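Local coordinates for protein acyl-CoA thioesterase II TesB2 (Mycobacterium marinum, PDB 3U0A) that probably hydrolyses fatty acyl-CoA thioesters to free fatty acids and coenzyme A, using a chain built of two hotdog domains, at residues T76-E81 and V94-H99; Y65-G70 and G100-S105; Q44-A49 and M106-Q111; S61-F66 and D222-F227; Q34-G39 and L193-D198. All coordinates share one frame; numbering follows the deposited sequence.

Contact 1 of 5, residues T76-E81 and V94-H99; sequences TVFLVE and VNAVQH
Residues 76-81 and 94-98 are the two antiparallel arms of a beta hairpin in the N-terminal hotdog domain. Four backbone hydrogen bonds join them. Val-77 N reaches Val-97 O at 3.1 Å in an almost perfectly straight bond (179°), and the return bond, Val-97 N to Val-77 O at 2.8 Å, runs nearly along the C=O axis. Leu-79 and Asn-95 exchange the second pair, where each donor stands above the plane of the accepting carbonyl. Between them lie CA-H...O contacts, such as Ala-96 CA to Val-77 O at 3.4 Å.

Apolar contacts fall on both faces. Phe-78 CG lies anti to its carbonyl carbon (chi1 -54°), so CE1 meets Ala-96 CB obliquely at 3.5 Å, while Val-94 CG1 lies near the ring plane, at the CB end. Val-80 and Val-94 run side by side, with their CG2 methyls 4.2 Å apart. On the other face Leu-79 CD1 crosses Val-97 CG2 at 4.2 Å.

The Phe-78 and Ala-96 face packs against helix 34-51, touching Ser-45, Ser-48 and Val-41. Strand 20-23 borders the hairpin along 76-81, and strand 101-111 borders it along 94-98.

Contact 2 of 5, residues Y65-G70 and G100-S105; sequences YFLRSG and GEVIFS
A classic beta bulge closes the pairing of strands 58-66 and 101-111 in the N-terminal hotdog domain. Up to Phe-66 the antiparallel register is regular: Tyr-65 and Ser-105 exchange two backbone bonds, that from Tyr-65 N to Ser-105 O measuring 2.7 Å. Next, two successive amides, Leu-67 N and Arg-68 N, both donate to Ile-103 O. The first comes from above the carbonyl plane, the second in plane on a lone pair at 3.0 Å. Leu-67, near-helical in its backbone, is the first bulge residue and extended Arg-68 the second.

Arg-68 buries the most surface of any residue here, slightly more than Ile-103. Its CB rests 4.2 Å from Ile-103 CB, and CD passes beside Val-102 O. The chain then bends at chi3 (-87°) and turns the guanidinium side-on, so that NE at 2.8 Å and NH1 at 3.1 Å grip the one oxygen, Val-102 O, close to the guanidinium plane. Glu-101 CB covers part of one guanidinium face. The Glu-101 carboxylate lies near NH2 but well out of the plane, so no N-H points at it, and any influence is probably through charge alone. Arg-84 of the second subunit also packs on Arg-68.

Leu-67 lies alongside Val-102, CD1 to CG1 at 3.7 Å. Tyr-65 is turned to the interface with the second subunit, where its OH bonds Ser-61 of that chain. The rings of Phe-66 and Phe-104 point the same way with planes 53° apart, and Phe-104 CE1 sits 3.7 Å above the centre of the Phe-66 ring.

Contact 3 of 5, residues Q44-A49 and M106-Q111; sequences QSLVSA and MGASFQ
Residues 44-49 of helix 34-51 lie over residues 106-111 of strand 101-111, the axes of these segments 9.1 Å apart at closest and inclined by 45°. The strand is extended, and CB of Met-106, Ala-108 and Phe-110 is directed to the helix; the alternate positions, Gly-107 and Ser-109, take no part and meet Tyr-65 of the second subunit. This is the characteristic layering of a hotdog domain, in which the curved sheet wraps round its central helix.

Met-106 extends up to the helix with CG anti to the backbone N (chi1 -176°), then bends at its last torsion. The bend sets SD 3.6 Å from Ser-45 CB and brings CE 3.7 Å from Leu-46 CA, so the thioether end lies along the first turn of the segment. Leu-46 answers from above. Its CG is also anti to the backbone N (chi1 175°), which lowers CD1 towards the sheet. That one methyl touches Met-106 CE at 3.8 Å and Ala-108 CB at 4.0 Å, bridging two strand positions, and lies close to the ring of Phe-110. One helical turn on from Ser-45, Ala-49 CB meets Phe-110 CZ obliquely at 4.0 Å.

Phe-110 also packs on Val-53, which with Val-50 contributes to a sodium site, and the Phe-110 side chain lies about 5 Å from a bound sodium ion. Ser-45 OG is hydrogen-bonded to Val-41 O in its own helix, leaving CB to meet the sulfur. No hydrogen bond crosses; the spacing of helix and strand here rests on shape and apolar contact, not on directional bonds.

Contact 4 of 5, residues S61-F66 and D222-F227; sequences SLHGYF and DHAMWF
Two backbone pairs, Leu-62 with Met-225 and Gly-64 with His-223, exchange four hydrogen bonds and join the two hotdog domains edge to edge, strand 61-66 running antiparallel to strand 222-227. The shortest is Met-225 N to Leu-62 O at 2.8 Å.

On the face of these residues Leu-62 takes the crowded first torsion (chi1 62°), with CG between the backbone N and the carbonyl carbon. Its two methyls fork: CD1 touches His-223 NE2 at 3.6 Å, and CD2 lies at the edge of the Phe-227 ring, 3.8 Å from CE2. Phe-66 comes edge-to-face onto the imidazole, planes 74° apart, with CZ 4.0 Å from His-223 ND1. On the other face His-63 and Trp-226 cross obliquely, while Asp-222 CB lies beside Tyr-65 CD1 at 3.7 Å.

Further out, His-223 ND1 is hydrogen-bonded to Asp-198 OD1 of helix 186-200. Asp-222 OD1 accepts a hydrogen bond from Glu-271 N, and OD2 is bonded by Trp-226 NE1 of the second subunit, so the seam is tied to that chain.

The chemistry is two-sided: a carboxylate at ND1 would polarise the His-223 imidazole and could stabilise its protonated form, whereas Leu-62 and Phe-66 give it apolar surroundings.

Contact 5 of 5, residues Q34-G39 and L193-D198; sequences QRTFGG and LAYMSD
Tyr-195, Asp-198 and Gly-39 account for most of the surface buried where residues 34-39 of helix 34-51 pass residues 193-198 of helix 186-200, the two segments running nearly antiparallel (153°) with axes 9.2 Å apart at closest. At Gly-39 a CB would press tightly on Tyr-195 CD1 and come close to Asp-198 CB, so the glycine lets the backbones approach, its CA 5.3 Å from Tyr-195 CA. Tyr-195 has CG anti to the backbone N (chi1 -179°), which swings the ring across to the other helix. It meets that helix by its edge: CD1 lies 4.0 Å from Gly-39 C, and the OH reaches Thr-36 CG2 at 3.7 Å.

Asp-198 faces Gly-39 directly, OD2 standing 3.9 Å from Gly-39 CA. No direct hydrogen bond crosses. Instead one water donates to Asp-198 OD2 and to Gly-39 O, each at 3.0 Å, linking carboxylate to main-chain carbonyl. Asp-198 O is also met by Arg-35 CG, 3.3 Å away.

Each helix belongs to a different hotdog domain, so their packing joins the two. Beneath them runs strand 217-227: Arg-35 packs on Val-218, Ala-194 on Met-225, and Asp-198 OD1 bonds His-223 ND1, while strand 264-275 supplies Gln-270 beside Asp-198.

In the fold
The five contacts show how a double hotdog is assembled from local pairings. Contacts 1, 2 and 3 lie within the N-terminal domain: contact 1 is a hairpin, contact 2 pairs strand 101-111 with strand 58-66, and contact 3 sets helix 34-51 on that same strand 101-111. Contact 1 lies about 9 Å from contact 2 and about 12 Å from contact 3, centre to centre. Contacts 4 and 5 bridge some 155 residues to the C-terminal domain, strand to strand and helix to helix, about 12 Å apart, centre to centre. Contacts 2 and 4 share Tyr-65 and Phe-66. In sequence, contact 1 falls within contact 2, both within contact 3, while contacts 4 and 5 interleave.

Contact 1 of 5, residues T76-E81 and V94-H99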
# COMPACT_ATOMS: atom_id res chain seq x y z
N THR A 76 2.89 24.75 -7.31
CA THR A 76 1.82 23.88 -6.82
C THR A 76 1.39 24.32 -5.40
O THR A 76 2.20 24.75 -4.59
CB THR A 76 2.26 22.41 -6.80
OG1 THR A 76 2.80 22.06 -8.07
CG2 THR A 76 1.08 21.46 -6.46
N VAL A 77 0.10 24.21 -5.15
CA VAL A 77 -0.47 24.53 -3.89
C VAL A 77 -0.95 23.24 -3.22
O VAL A 77 -1.53 22.37 -3.87
CB VAL A 77 -1.63 25.52 -4.08
CG1 VAL A 77 -2.45 25.67 -2.80
CG2 VAL A 77 -1.07 26.84 -4.57
N PHE A 78 -0.72 23.14 -1.92
CA PHE A 78 -1.04 21.94 -1.16
C PHE A 78 -2.10 22.30 -0.12
O PHE A 78 -1.91 23.18 0.73
CB PHE A 78 0.23 21.36 -0.51
CG PHE A 78 1.33 21.10 -1.50
CD1 PHE A 78 1.36 19.92 -2.22
CD2 PHE A 78 2.26 22.08 -1.79
CE1 PHE A 78 2.32 19.71 -3.18
CE2 PHE A 78 3.23 21.86 -2.74
CZ PHE A 78 3.27 20.68 -3.44
N LEU A 79 -3.23 21.59 -0.23
CA LEU A 79 -4.36 21.76 0.62
C LEU A 79 -4.48 20.61 1.62
O LEU A 79 -4.90 19.53 1.27
CB LEU A 79 -5.60 21.81 -0.25
CG LEU A 79 -5.55 22.95 -1.27
CD1 LEU A 79 -6.89 22.97 -1.99
CD2 LEU A 79 -5.22 24.30 -0.57
N VAL A 80 -4.13 20.90 2.87
CA VAL A 80 -4.07 19.91 3.95
C VAL A 80 -5.41 19.84 4.68
O VAL A 80 -6.00 20.87 4.95
CB VAL A 80 -2.95 20.23 5.00
CG1 VAL A 80 -2.82 19.12 6.04
CG2 VAL A 80 -1.63 20.46 4.31
N GLU A 81 -5.86 18.62 5.00
CA GLU A 81 -7.09 18.37 5.77
C GLU A 81 -6.71 17.67 7.06
O GLU A 81 -6.04 16.63 6.99
CB GLU A 81 -7.97 17.42 4.98
CG GLU A 81 -9.23 17.00 5.72
CD GLU A 81 -9.93 15.85 5.01
OE1 GLU A 81 -10.55 16.10 3.94
OE2 GLU A 81 -9.81 14.68 5.49
N VAL A 94 -3.96 15.28 1.92
CA VAL A 94 -3.43 16.40 1.16
C VAL A 94 -3.80 16.27 -0.31
O VAL A 94 -3.69 15.16 -0.89
CB VAL A 94 -1.88 16.51 1.23
CG1 VAL A 94 -1.39 17.70 0.40
CG2 VAL A 94 -1.38 16.63 2.65
N ASN A 95 -4.23 17.40 -0.91
CA ASN A 95 -4.43 17.53 -2.34
C ASN A 95 -3.44 18.54 -2.94
O ASN A 95 -3.44 19.68 -2.56
CB ASN A 95 -5.85 17.99 -2.68
CG ASN A 95 -6.89 16.88 -2.60
OD1 ASN A 95 -6.57 15.67 -2.51
ND2 ASN A 95 -8.15 17.29 -2.66
N ALA A 96 -2.61 18.10 -3.88
CA ALA A 96 -1.71 19.02 -4.58
C ALA A 96 -2.46 19.52 -5.81
O ALA A 96 -2.98 18.71 -6.59
CB ALA A 96 -0.41 18.32 -4.97
N VAL A 97 -2.54 20.85 -5.94
CA VAL A 97 -3.39 21.46 -6.93
C VAL A 97 -2.62 22.38 -7.87
O VAL A 97 -1.77 23.16 -7.45
CB VAL A 97 -4.58 22.24 -6.26
CG1 VAL A 97 -5.33 23.07 -7.29
CG2 VAL A 97 -5.57 21.29 -5.59
N GLN A 98 -2.97 22.29 -9.16
CA GLN A 98 -2.51 23.21 -10.21
C GLN A 98 -3.64 23.61 -11.15
O GLN A 98 -4.24 22.75 -11.78
CB GLN A 98 -1.42 22.58 -11.05
CG GLN A 98 -0.11 22.39 -10.32
CD GLN A 98 1.03 22.08 -11.28
OE1 GLN A 98 0.87 21.24 -12.17
NE2 GLN A 98 2.18 22.74 -11.09
N HIS A 99 -3.86 24.93 -11.27
CA HIS A 99 -4.90 25.52 -12.11
C HIS A 99 -6.23 24.84 -11.85
O HIS A 99 -6.96 24.43 -12.75
CB HIS A 99 -4.48 25.55 -13.61
CG HIS A 99 -5.31 26.52 -14.46
ND1 HIS A 99 -5.37 27.87 -14.21
CD2 HIS A 99 -6.17 26.28 -15.56
CE1 HIS A 99 -6.23 28.44 -15.10
NE2 HIS A 99 -6.71 27.48 -15.93

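Contact 2 of 5, residues Y65-G70 and G100-S105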
# COMPACT_ATOMS: atom_id res chain seq x y z
N TYR A 65 -2.25 8.81 -4.74
CA TYR A 65 -2.64 8.52 -6.09
C TYR A 65 -2.15 9.64 -7.03
O TYR A 65 -2.47 10.82 -6.85
CB TYR A 65 -4.16 8.44 -6.14
CG TYR A 65 -4.77 7.07 -5.90
CD1 TYR A 65 -4.32 5.94 -6.57
CD2 TYR A 65 -5.87 6.93 -5.04
CE1 TYR A 65 -4.90 4.70 -6.38
CE2 TYR A 65 -6.47 5.70 -4.84
CZ TYR A 65 -5.99 4.57 -5.51
OH TYR A 65 -6.58 3.32 -5.30
N PHE A 66 -1.38 9.26 -8.05
CA PHE A 66 -0.90 10.21 -9.06
C PHE A 66 -2.00 10.40 -10.09
O PHE A 66 -2.26 9.54 -10.93
CB PHE A 66 0.34 9.67 -9.73
CG PHE A 66 1.51 9.55 -8.81
CD1 PHE A 66 2.35 10.64 -8.60
CD2 PHE A 66 1.78 8.37 -8.16
CE1 PHE A 66 3.43 10.56 -7.78
CE2 PHE A 66 2.86 8.28 -7.32
CZ PHE A 66 3.70 9.38 -7.14
N LEU A 67 -2.68 11.53 -10.00
CA LEU A 67 -3.88 11.72 -10.77
C LEU A 67 -3.55 12.30 -12.14
O LEU A 67 -4.06 11.84 -13.14
CB LEU A 67 -4.88 12.59 -9.99
CG LEU A 67 -5.39 12.07 -8.64
CD1 LEU A 67 -6.40 13.03 -8.08
CD2 LEU A 67 -5.99 10.69 -8.75
N ARG A 68 -2.68 13.30 -12.18
CA ARG A 68 -2.42 14.05 -13.41
C ARG A 68 -0.99 14.45 -13.54
O ARG A 68 -0.26 14.53 -12.57
CB ARG A 68 -3.24 15.34 -13.43
CG ARG A 68 -4.56 15.19 -14.16
CD ARG A 68 -5.49 16.33 -13.78
NE ARG A 68 -6.27 16.04 -12.56
CZ ARG A 68 -7.58 15.85 -12.54
NH1 ARG A 68 -8.21 15.58 -11.36
NH2 ARG A 68 -8.28 15.93 -13.67
N SER A 69 -0.60 14.75 -14.77
CA SER A 69 0.79 15.12 -15.11
C SER A 69 1.29 16.47 -14.47
O SER A 69 2.43 16.58 -13.97
CB SER A 69 0.87 15.20 -16.62
OG SER A 69 -0.30 15.85 -17.10
N GLY A 70 0.44 17.48 -14.50
CA GLY A 70 0.86 18.80 -14.05
C GLY A 70 1.75 19.50 -15.07
O GLY A 70 1.92 19.04 -16.18
N GLY A 100 -6.55 24.69 -10.57
CA GLY A 100 -7.85 24.24 -10.16
C GLY A 100 -8.00 22.76 -10.21
O GLY A 100 -9.07 22.29 -9.91
N GLU A 101 -6.96 22.01 -10.58
CA GLU A 101 -7.08 20.55 -10.73
C GLU A 101 -6.26 19.83 -9.67
O GLU A 101 -5.12 20.21 -9.40
CB GLU A 101 -6.59 20.11 -12.12
CG GLU A 101 -7.24 20.81 -13.34
CD GLU A 101 -8.69 20.38 -13.64
OE1 GLU A 101 -9.46 20.00 -12.69
OE2 GLU A 101 -9.09 20.42 -14.84
N VAL A 102 -6.83 18.79 -9.05
CA VAL A 102 -6.03 17.94 -8.16
C VAL A 102 -5.13 17.01 -9.03
O VAL A 102 -5.62 16.21 -9.83
CB VAL A 102 -6.90 17.13 -7.16
CG1 VAL A 102 -6.01 16.24 -6.29
CG2 VAL A 102 -7.72 18.06 -6.31
N ILE A 103 -3.81 17.19 -8.89
CA ILE A 103 -2.81 16.43 -9.65
C ILE A 103 -2.29 15.21 -8.89
O ILE A 103 -1.88 14.24 -9.48
CB ILE A 103 -1.63 17.34 -10.11
CG1 ILE A 103 -0.71 17.74 -8.95
CG2 ILE A 103 -2.14 18.59 -10.83
CD1 ILE A 103 0.48 18.57 -9.42
N PHE A 104 -2.35 15.28 -7.57
CA PHE A 104 -1.89 14.25 -6.68
C PHE A 104 -2.71 14.29 -5.42
O PHE A 104 -2.96 15.34 -4.90
CB PHE A 104 -0.39 14.45 -6.36
CG PHE A 104 0.19 13.39 -5.45
CD1 PHE A 104 0.46 12.11 -5.93
CD2 PHE A 104 0.40 13.64 -4.11
CE1 PHE A 104 0.95 11.13 -5.08
CE2 PHE A 104 0.90 12.67 -3.27
CZ PHE A 104 1.18 11.42 -3.76
N SER A 105 -3.11 13.14 -4.92
CA SER A 105 -3.91 13.06 -3.69
C SER A 105 -3.35 11.97 -2.77
O SER A 105 -2.98 10.91 -3.21
CB SER A 105 -5.39 12.78 -3.98
OG SER A 105 -6.18 12.95 -2.82

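Contact 3 of 5, residues Q44-A49 and M106-Q111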
# COMPACT_ATOMS: atom_id res chain seq x y z
N GLN A 44 6.56 16.92 -1.54
CA GLN A 44 6.12 18.20 -1.01
C GLN A 44 4.73 18.05 -0.41
O GLN A 44 4.47 18.64 0.64
CB GLN A 44 6.19 19.30 -2.07
CG GLN A 44 7.63 19.78 -2.34
CD GLN A 44 7.73 21.23 -2.89
OE1 GLN A 44 7.23 21.55 -3.99
NE2 GLN A 44 8.37 22.09 -2.13
N SER A 45 3.87 17.25 -1.00
CA SER A 45 2.58 16.95 -0.40
C SER A 45 2.75 16.39 1.02
O SER A 45 2.01 16.76 1.91
CB SER A 45 1.79 15.96 -1.25
OG SER A 45 1.65 16.41 -2.56
N LEU A 46 3.72 15.51 1.23
CA LEU A 46 3.98 14.97 2.58
C LEU A 46 4.51 16.04 3.53
O LEU A 46 4.08 16.13 4.69
CB LEU A 46 4.94 13.79 2.56
CG LEU A 46 5.37 13.24 3.92
CD1 LEU A 46 4.24 12.64 4.70
CD2 LEU A 46 6.48 12.22 3.79
N VAL A 47 5.45 16.85 3.03
CA VAL A 47 6.05 17.88 3.85
C VAL A 47 4.97 18.82 4.34
O VAL A 47 5.00 19.26 5.48
CB VAL A 47 7.14 18.64 3.08
CG1 VAL A 47 7.62 19.87 3.87
CG2 VAL A 47 8.27 17.70 2.78
N SER A 48 4.00 19.11 3.48
CA SER A 48 2.82 19.90 3.86
C SER A 48 2.00 19.29 4.99
O SER A 48 1.46 20.00 5.85
CB SER A 48 1.90 20.05 2.66
OG SER A 48 2.29 21.16 1.89
N ALA A 49 1.85 17.98 4.92
CA ALA A 49 1.17 17.25 5.95
C ALA A 49 1.94 17.43 7.27
O ALA A 49 1.34 17.72 8.29
CB ALA A 49 1.05 15.78 5.54
N MET A 106 -3.36 12.24 -1.49
CA MET A 106 -2.49 11.58 -0.59
C MET A 106 -3.04 11.52 0.84
O MET A 106 -3.75 12.38 1.28
CB MET A 106 -1.22 12.38 -0.58
CG MET A 106 -0.15 11.80 0.23
SD MET A 106 0.95 13.10 0.75
CE MET A 106 1.26 12.47 2.41
N GLY A 107 -2.67 10.48 1.55
CA GLY A 107 -2.89 10.42 2.99
C GLY A 107 -1.67 9.89 3.73
O GLY A 107 -0.90 9.10 3.16
N ALA A 108 -1.51 10.33 4.98
CA ALA A 108 -0.40 9.94 5.82
C ALA A 108 -0.82 9.85 7.29
O ALA A 108 -1.69 10.60 7.72
CB ALA A 108 0.78 10.90 5.66
N SER A 109 -0.18 8.93 8.04
CA SER A 109 -0.47 8.69 9.46
C SER A 109 0.76 8.99 10.31
O SER A 109 1.88 8.67 9.94
CB SER A 109 -0.93 7.24 9.68
OG SER A 109 -1.55 7.04 10.95
N PHE A 110 0.52 9.61 11.46
CA PHE A 110 1.56 10.01 12.40
C PHE A 110 1.27 9.44 13.83
O PHE A 110 0.14 9.46 14.31
CB PHE A 110 1.64 11.55 12.43
CG PHE A 110 1.83 12.18 11.06
CD1 PHE A 110 0.82 12.17 10.13
CD2 PHE A 110 3.02 12.81 10.73
CE1 PHE A 110 0.98 12.74 8.89
CE2 PHE A 110 3.20 13.38 9.47
CZ PHE A 110 2.17 13.34 8.54
N GLN A 111 2.31 8.92 14.48
CA GLN A 111 2.16 8.28 15.78
C GLN A 111 3.20 8.75 16.74
O GLN A 111 4.32 9.04 16.36
CB GLN A 111 2.27 6.76 15.63
CG GLN A 111 2.07 5.95 16.92
CD GLN A 111 2.54 4.50 16.80
OE1 GLN A 111 3.37 4.19 15.97
NE2 GLN A 111 2.00 3.62 17.62

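Contact 4 of 5, residues S61-F66 and D222-F227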
# COMPACT_ATOMS: atom_id res chain seq x y z
N SER A 61 3.22 6.01 7.84
CA SER A 61 2.69 5.49 6.59
C SER A 61 2.14 6.58 5.70
O SER A 61 1.93 7.67 6.16
CB SER A 61 1.67 4.38 6.80
OG SER A 61 0.47 4.86 7.34
N LEU A 62 2.01 6.30 4.42
CA LEU A 62 1.38 7.20 3.49
C LEU A 62 0.95 6.42 2.31
O LEU A 62 1.51 5.36 2.01
CB LEU A 62 2.28 8.36 3.06
CG LEU A 62 3.57 8.07 2.30
CD1 LEU A 62 3.25 7.62 0.89
CD2 LEU A 62 4.49 9.29 2.32
N HIS A 63 -0.11 6.92 1.66
CA HIS A 63 -0.68 6.30 0.49
C HIS A 63 -1.04 7.47 -0.39
O HIS A 63 -1.54 8.44 0.08
CB HIS A 63 -1.95 5.51 0.80
CG HIS A 63 -1.84 4.47 1.94
ND1 HIS A 63 -1.82 4.81 3.26
CD2 HIS A 63 -1.87 3.05 1.92
CE1 HIS A 63 -1.76 3.69 4.03
NE2 HIS A 63 -1.80 2.61 3.22
N GLY A 64 -0.77 7.42 -1.69
CA GLY A 64 -1.32 8.43 -2.58
C GLY A 64 -1.51 8.01 -4.01
O GLY A 64 -1.00 7.03 -4.46
N TYR A 65 -2.25 8.81 -4.74
CA TYR A 65 -2.64 8.52 -6.09
C TYR A 65 -2.15 9.64 -7.03
O TYR A 65 -2.47 10.82 -6.85
CB TYR A 65 -4.16 8.44 -6.14
CG TYR A 65 -4.77 7.07 -5.90
CD1 TYR A 65 -4.32 5.94 -6.57
CD2 TYR A 65 -5.87 6.93 -5.04
CE1 TYR A 65 -4.90 4.70 -6.38
CE2 TYR A 65 -6.47 5.70 -4.84
CZ TYR A 65 -5.99 4.57 -5.51
OH TYR A 65 -6.58 3.32 -5.30
N PHE A 66 -1.38 9.26 -8.05
CA PHE A 66 -0.90 10.21 -9.06
C PHE A 66 -2.00 10.40 -10.09
O PHE A 66 -2.26 9.54 -10.93
CB PHE A 66 0.34 9.67 -9.73
CG PHE A 66 1.51 9.55 -8.81
CD1 PHE A 66 2.35 10.64 -8.60
CD2 PHE A 66 1.78 8.37 -8.16
CE1 PHE A 66 3.43 10.56 -7.78
CE2 PHE A 66 2.86 8.28 -7.32
CZ PHE A 66 3.70 9.38 -7.14
N ASP A 222 0.25 5.06 -8.38
CA ASP A 222 0.17 5.26 -6.95
C ASP A 222 1.49 5.02 -6.24
O ASP A 222 2.51 4.84 -6.88
CB ASP A 222 -0.98 4.41 -6.36
CG ASP A 222 -0.64 2.93 -6.19
OD1 ASP A 222 0.54 2.53 -6.17
OD2 ASP A 222 -1.60 2.18 -6.00
N HIS A 223 1.45 5.13 -4.92
CA HIS A 223 2.44 4.55 -4.06
C HIS A 223 1.87 4.47 -2.65
O HIS A 223 0.95 5.22 -2.28
CB HIS A 223 3.82 5.26 -4.12
CG HIS A 223 3.86 6.68 -3.55
ND1 HIS A 223 4.88 7.49 -3.77
CD2 HIS A 223 2.97 7.39 -2.75
CE1 HIS A 223 4.67 8.67 -3.13
NE2 HIS A 223 3.50 8.60 -2.52
N ALA A 224 2.40 3.51 -1.90
CA ALA A 224 2.05 3.25 -0.51
C ALA A 224 3.36 2.95 0.17
O ALA A 224 4.13 2.15 -0.35
CB ALA A 224 1.11 2.05 -0.39
N MET A 225 3.61 3.58 1.31
CA MET A 225 4.89 3.43 2.04
C MET A 225 4.71 3.31 3.54
O MET A 225 3.74 3.83 4.10
CB MET A 225 5.82 4.60 1.75
CG MET A 225 6.15 4.78 0.28
SD MET A 225 7.21 6.19 -0.03
CE MET A 225 7.18 6.18 -1.84
N TRP A 226 5.65 2.62 4.18
CA TRP A 226 5.61 2.42 5.62
C TRP A 226 6.97 2.63 6.15
O TRP A 226 7.89 1.96 5.74
CB TRP A 226 5.09 1.02 5.96
CG TRP A 226 3.65 0.78 5.50
CD1 TRP A 226 2.49 0.96 6.23
CD2 TRP A 226 3.20 0.29 4.22
NE1 TRP A 226 1.39 0.64 5.50
CE2 TRP A 226 1.74 0.25 4.28
CE3 TRP A 226 3.83 -0.11 3.06
CZ2 TRP A 226 0.98 -0.18 3.21
CZ3 TRP A 226 3.04 -0.53 1.98
CH2 TRP A 226 1.65 -0.57 2.07
N PHE A 227 7.11 3.57 7.07
CA PHE A 227 8.42 4.00 7.56
C PHE A 227 8.60 3.45 8.93
O PHE A 227 8.03 3.96 9.88
CB PHE A 227 8.51 5.53 7.55
CG PHE A 227 8.15 6.12 6.23
CD1 PHE A 227 8.98 5.93 5.14
CD2 PHE A 227 6.98 6.81 6.06
CE1 PHE A 227 8.64 6.46 3.90
CE2 PHE A 227 6.64 7.33 4.83
CZ PHE A 227 7.48 7.16 3.75

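Contact 5 of 5, residues Q34-G39 and L193-D198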
# COMPACT_ATOMS: atom_id res chain seq x y z
N GLN A 34 9.01 13.00 -16.22
CA GLN A 34 7.71 13.18 -15.51
C GLN A 34 7.72 12.48 -14.14
O GLN A 34 7.08 12.95 -13.17
CB GLN A 34 6.53 12.70 -16.42
CG GLN A 34 5.15 12.49 -15.76
CD GLN A 34 4.53 13.75 -15.18
OE1 GLN A 34 4.49 13.94 -13.95
NE2 GLN A 34 4.02 14.62 -16.06
N ARG A 35 8.46 11.37 -14.07
CA ARG A 35 8.63 10.62 -12.83
C ARG A 35 9.29 11.52 -11.75
O ARG A 35 8.95 11.43 -10.57
CB ARG A 35 9.46 9.36 -13.09
CG ARG A 35 9.15 8.19 -12.18
CD ARG A 35 9.97 6.94 -12.56
NE ARG A 35 9.20 5.95 -13.31
CZ ARG A 35 9.73 4.94 -14.01
NH1 ARG A 35 11.05 4.76 -14.07
NH2 ARG A 35 8.95 4.09 -14.66
N THR A 36 10.20 12.41 -12.19
CA THR A 36 10.88 13.37 -11.30
C THR A 36 9.92 14.42 -10.70
O THR A 36 9.97 14.70 -9.50
CB THR A 36 12.00 14.11 -12.07
OG1 THR A 36 13.09 13.21 -12.30
CG2 THR A 36 12.50 15.34 -11.31
N PHE A 37 9.09 15.03 -11.56
CA PHE A 37 8.09 15.96 -11.10
C PHE A 37 7.10 15.27 -10.14
O PHE A 37 6.82 15.80 -9.09
CB PHE A 37 7.36 16.61 -12.28
CG PHE A 37 6.45 17.72 -11.88
CD1 PHE A 37 6.94 18.83 -11.21
CD2 PHE A 37 5.10 17.66 -12.13
CE1 PHE A 37 6.08 19.89 -10.82
CE2 PHE A 37 4.25 18.71 -11.77
CZ PHE A 37 4.73 19.82 -11.12
N GLY A 38 6.61 14.12 -10.51
CA GLY A 38 5.74 13.35 -9.62
C GLY A 38 6.32 13.08 -8.24
O GLY A 38 5.65 13.26 -7.25
N GLY A 39 7.58 12.67 -8.17
CA GLY A 39 8.24 12.41 -6.89
C GLY A 39 8.40 13.65 -6.02
O GLY A 39 8.27 13.57 -4.81
N LEU A 193 14.36 9.12 0.81
CA LEU A 193 14.08 7.71 0.51
C LEU A 193 12.81 7.56 -0.35
O LEU A 193 12.78 6.74 -1.28
CB LEU A 193 13.96 6.89 1.81
CG LEU A 193 13.56 5.41 1.70
CD1 LEU A 193 14.08 4.63 2.88
CD2 LEU A 193 12.06 5.23 1.61
N ALA A 194 11.78 8.34 -0.02
CA ALA A 194 10.51 8.27 -0.72
C ALA A 194 10.70 8.77 -2.17
O ALA A 194 10.13 8.22 -3.12
CB ALA A 194 9.43 9.06 0.01
N TYR A 195 11.54 9.80 -2.30
CA TYR A 195 11.89 10.34 -3.60
C TYR A 195 12.61 9.33 -4.49
O TYR A 195 12.22 9.08 -5.65
CB TYR A 195 12.76 11.60 -3.43
CG TYR A 195 13.17 12.26 -4.73
CD1 TYR A 195 12.27 12.98 -5.45
CD2 TYR A 195 14.46 12.13 -5.24
CE1 TYR A 195 12.61 13.59 -6.63
CE2 TYR A 195 14.82 12.74 -6.43
CZ TYR A 195 13.88 13.46 -7.12
OH TYR A 195 14.17 14.07 -8.32
N MET A 196 13.68 8.73 -3.95
CA MET A 196 14.44 7.74 -4.74
C MET A 196 13.62 6.52 -5.12
O MET A 196 13.79 5.99 -6.21
CB MET A 196 15.71 7.32 -4.05
CG MET A 196 16.78 8.39 -4.11
SD MET A 196 17.58 8.49 -5.71
CE MET A 196 18.49 6.95 -5.77
N SER A 197 12.71 6.09 -4.23
CA SER A 197 11.79 4.99 -4.55
C SER A 197 10.84 5.40 -5.69
O SER A 197 10.69 4.70 -6.68
CB SER A 197 10.98 4.52 -3.33
OG SER A 197 9.90 3.67 -3.70
N ASP A 198 10.25 6.57 -5.58
CA ASP A 198 9.46 7.06 -6.69
C ASP A 198 10.22 7.13 -8.04
O ASP A 198 9.57 7.08 -9.07
CB ASP A 198 8.81 8.42 -6.34
CG ASP A 198 7.59 8.26 -5.43
OD1 ASP A 198 7.06 7.13 -5.34
OD2 ASP A 198 7.17 9.26 -4.80
O HOH W 1 8.21 11.30 -2.87